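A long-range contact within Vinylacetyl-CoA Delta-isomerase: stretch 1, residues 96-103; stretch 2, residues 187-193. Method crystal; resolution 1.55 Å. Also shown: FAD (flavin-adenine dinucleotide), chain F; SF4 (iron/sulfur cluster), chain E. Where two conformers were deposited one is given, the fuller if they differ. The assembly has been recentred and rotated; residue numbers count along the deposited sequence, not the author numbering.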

# COMPACT_ATOMS: atom_id res chain seq x y z
N THR A 96 -7.81 -3.03 -25.51
CA THR A 96 -8.13 -1.62 -25.51
C THR A 96 -9.57 -1.43 -25.06
O THR A 96 -10.24 -2.39 -24.68
CB THR A 96 -7.90 -1.01 -26.90
OG1 THR A 96 -7.92 0.42 -26.75
CG2 THR A 96 -8.98 -1.46 -27.87
N CYS A 97 -10.00 -0.16 -25.12
CA CYS A 97 -11.41 0.14 -24.93
C CYS A 97 -12.20 -0.13 -26.21
O CYS A 97 -11.99 0.57 -27.20
CB CYS A 97 -11.59 1.58 -24.46
SG CYS A 97 -13.35 2.03 -24.40
N PHE A 98 -13.15 -1.06 -26.17
CA PHE A 98 -13.92 -1.46 -27.34
C PHE A 98 -15.28 -0.73 -27.33
O PHE A 98 -16.16 -1.07 -28.09
CB PHE A 98 -14.00 -3.00 -27.44
CG PHE A 98 -14.26 -3.68 -26.10
CD1 PHE A 98 -15.55 -3.75 -25.59
CD2 PHE A 98 -13.19 -4.08 -25.27
CE1 PHE A 98 -15.78 -4.36 -24.35
CE2 PHE A 98 -13.44 -4.65 -24.03
CZ PHE A 98 -14.74 -4.80 -23.58
N GLN A 99 -15.47 0.19 -26.38
CA GLN A 99 -16.39 1.32 -26.49
C GLN A 99 -17.87 1.03 -26.25
O GLN A 99 -18.59 1.95 -25.86
CB GLN A 99 -16.21 1.97 -27.85
CG GLN A 99 -14.84 2.59 -28.02
CD GLN A 99 -14.31 2.55 -29.43
OE1 GLN A 99 -14.83 3.24 -30.33
NE2 GLN A 99 -13.25 1.77 -29.64
N ARG A 100 -18.38 -0.17 -26.53
CA ARG A 100 -19.83 -0.35 -26.65
C ARG A 100 -20.53 -0.60 -25.28
O ARG A 100 -21.77 -0.67 -25.19
CB ARG A 100 -19.93 -1.55 -27.59
CG ARG A 100 -21.11 -1.54 -28.55
CD ARG A 100 -21.01 -2.54 -29.68
NE ARG A 100 -22.37 -2.79 -30.14
CZ ARG A 100 -22.70 -3.70 -31.00
NH1 ARG A 100 -21.80 -4.53 -31.46
NH2 ARG A 100 -23.98 -3.79 -31.40
N CYS A 101 -19.74 -0.74 -24.20
CA CYS A 101 -20.26 -1.00 -22.85
C CYS A 101 -21.10 0.20 -22.41
O CYS A 101 -22.07 0.03 -21.68
CB CYS A 101 -19.16 -1.24 -21.81
SG CYS A 101 -17.97 -2.49 -22.35
N VAL A 102 -20.68 1.44 -22.73
CA VAL A 102 -21.36 2.63 -22.20
C VAL A 102 -22.83 2.64 -22.59
O VAL A 102 -23.75 2.86 -21.77
CB VAL A 102 -20.66 3.92 -22.65
CG1 VAL A 102 -21.13 5.07 -21.80
CG2 VAL A 102 -19.16 3.82 -22.57
N GLY A 103 -23.08 2.36 -23.88
CA GLY A 103 -24.45 2.34 -24.40
C GLY A 103 -25.28 1.22 -23.79
O GLY A 103 -26.48 1.38 -23.53
N GLN A 187 -16.30 11.60 -24.74
CA GLN A 187 -17.29 10.62 -25.20
C GLN A 187 -16.71 9.46 -25.99
O GLN A 187 -16.22 9.64 -27.10
CB GLN A 187 -18.34 11.39 -26.00
CG GLN A 187 -19.15 12.32 -25.14
CD GLN A 187 -19.90 11.59 -24.05
OE1 GLN A 187 -20.49 10.55 -24.30
NE2 GLN A 187 -19.90 12.13 -22.84
N THR A 188 -16.77 8.29 -25.37
CA THR A 188 -16.16 7.07 -25.87
C THR A 188 -16.89 6.61 -27.13
O THR A 188 -18.09 6.33 -27.08
CB THR A 188 -16.17 6.00 -24.76
OG1 THR A 188 -15.32 6.43 -23.69
CG2 THR A 188 -15.67 4.67 -25.26
N GLY A 189 -16.13 6.47 -28.23
CA GLY A 189 -16.62 5.84 -29.44
C GLY A 189 -17.76 6.60 -30.12
O GLY A 189 -18.44 6.04 -30.97
N CYS A 190 -17.98 7.86 -29.77
CA CYS A 190 -19.15 8.57 -30.29
C CYS A 190 -19.17 8.67 -31.82
O CYS A 190 -20.20 8.45 -32.48
CB CYS A 190 -19.30 9.95 -29.67
SG CYS A 190 -17.87 11.04 -29.80
N ILE A 191 -18.02 8.94 -32.42
CA ILE A 191 -17.87 9.06 -33.86
C ILE A 191 -18.07 7.69 -34.54
O ILE A 191 -18.44 7.64 -35.71
CB ILE A 191 -16.53 9.74 -34.19
CG1 ILE A 191 -16.58 11.20 -33.67
CG2 ILE A 191 -16.20 9.69 -35.68
CD1 ILE A 191 -15.20 11.78 -33.45
N ASN A 192 -17.83 6.61 -33.79
CA ASN A 192 -17.97 5.23 -34.23
C ASN A 192 -19.37 4.68 -33.96
O ASN A 192 -19.59 3.52 -34.19
CB ASN A 192 -16.92 4.35 -33.56
CG ASN A 192 -15.51 4.80 -33.89
OD1 ASN A 192 -15.29 5.55 -34.84
ND2 ASN A 192 -14.54 4.32 -33.13
N SER A 193 -20.28 5.52 -33.46
CA SER A 193 -21.61 5.11 -33.05
C SER A 193 -22.65 5.49 -34.12
O SER A 193 -22.43 6.42 -34.91
CB SER A 193 -21.99 5.76 -31.73
OG SER A 193 -21.13 5.43 -30.63
PA FAD F . -13.70 16.49 -12.45
O1A FAD F . -15.10 16.38 -11.99
O2A FAD F . -13.23 17.82 -12.89
O5B FAD F . -12.81 15.79 -11.34
C5B FAD F . -11.49 16.28 -10.98
C4B FAD F . -11.31 16.11 -9.50
O4B FAD F . -12.15 17.07 -8.80
C3B FAD F . -11.65 14.73 -8.91
O3B FAD F . -10.74 14.41 -7.85
C2B FAD F . -13.05 14.93 -8.35
O2B FAD F . -13.46 14.05 -7.32
C1B FAD F . -12.97 16.38 -7.86
N9A FAD F . -14.25 17.07 -7.84
C8A FAD F . -15.06 17.46 -8.88
N7A FAD F . -16.15 18.09 -8.53
C5A FAD F . -16.08 18.10 -7.15
C6A FAD F . -16.94 18.63 -6.16
N6A FAD F . -18.05 19.31 -6.46
N1A FAD F . -16.61 18.42 -4.87
C2A FAD F . -15.47 17.77 -4.59
N3A FAD F . -14.56 17.27 -5.42
C4A FAD F . -14.92 17.46 -6.71
N1 FAD F . -18.42 10.09 -19.78
C2 FAD F . -19.52 9.86 -20.57
O2 FAD F . -20.62 10.39 -20.36
N3 FAD F . -19.41 8.96 -21.61
C4 FAD F . -18.29 8.26 -21.97
O4 FAD F . -18.26 7.57 -22.97
C4X FAD F . -17.11 8.59 -21.18
N5 FAD F . -15.96 7.99 -21.49
C5X FAD F . -14.82 8.47 -20.88
C6 FAD F . -13.55 8.05 -21.32
C7 FAD F . -12.38 8.55 -20.77
C7M FAD F . -11.05 8.14 -21.34
C8 FAD F . -12.46 9.39 -19.64
C8M FAD F . -11.21 9.86 -18.96
C9 FAD F . -13.68 9.76 -19.14
C9A FAD F . -14.87 9.33 -19.77
N10 FAD F . -16.13 9.78 -19.36
C10 FAD F . -17.28 9.51 -20.10
C1' FAD F . -16.13 10.89 -18.39
C2' FAD F . -15.98 10.55 -16.92
O2' FAD F . -17.25 10.10 -16.45
C3' FAD F . -15.52 11.79 -16.15
O3' FAD F . -14.18 12.02 -16.53
C4' FAD F . -15.71 11.72 -14.62
O4' FAD F . -17.10 11.77 -14.28
C5' FAD F . -14.98 12.83 -13.89
O5' FAD F . -15.44 14.09 -14.35
P FAD F . -14.44 15.16 -14.89
O1P FAD F . -13.59 14.64 -15.96
O2P FAD F . -15.23 16.37 -15.14
O3P FAD F . -13.43 15.48 -13.69
FE1 SF4 E . -15.57 1.32 -20.44
FE2 SF4 E . -13.77 -0.74 -20.70
FE3 SF4 E . -14.29 0.78 -22.75
FE4 SF4 E . -16.09 -1.06 -21.98
S1 SF4 E . -14.09 -1.46 -22.90
S2 SF4 E . -16.53 1.18 -22.53
S3 SF4 E . -15.84 -0.88 -19.67
S4 SF4 E . -13.39 1.52 -20.80

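How do the two backbones meet? They touch locally, mostly through loop and turn residues, with Val102 reaching in from a helix, and with no backbone hydrogen bond between them. The nearest CA atoms, those of Gln99 and Gly189, lie 5.4 Å apart, and together the stretches bury 216 Å². Gly189 belongs to a type II turn from Gln187 to Cys190, and its positive phi of 65° suits glycine. A CB there would clash with Gln99 OE1, which already sits 3.3 Å from Gly189 CA.

Why does Gln99 hold its bent conformation? With chi1 at -65° (m) and chi2 at 147°, between wells, the chain runs past Thr188 and brings both ends of its amide to partners. Gln99 NE2 donates to Cys97 O at 3.0 Å, folding the side chain back on its own loop, while Gln99 OE1 accepts a hydrogen bond from Asn192 ND2, also 3.0 Å long. Asn192 has its CA-to-CB bond toward the first stretch, and with chi1 at -60° (m) and chi2 at -17° its ND2 reaches Gln99 OE1, making the one hydrogen bond across the contact.

What does Thr188 do with its two branches? Its m rotamer separates polar from nonpolar work. Thr188 OG1 donates to FAD N5 at 2.8 Å, and Thr188 N donates to FAD O4 at 2.9 Å. The methyl faces the first stretch: Thr188 CG2 lies 3.6 Å from Gln99 CG and equally 3.6 Å from Cys97 SG.

How does the iron–sulfur cluster enter the contact? Cys97, with chi1 at 174° (t), binds the cluster through SG at 2.3 Å from SF4 FE3, so the same sulfur that packs on the threonine methyl is a metal ligand. Val102 CG2 bridges the groups, 3.7 Å from SF4 S2, 3.9 Å from FAD O4 and 4.3 Å from Thr188 CB. The contact thus links the surroundings of both cofactors.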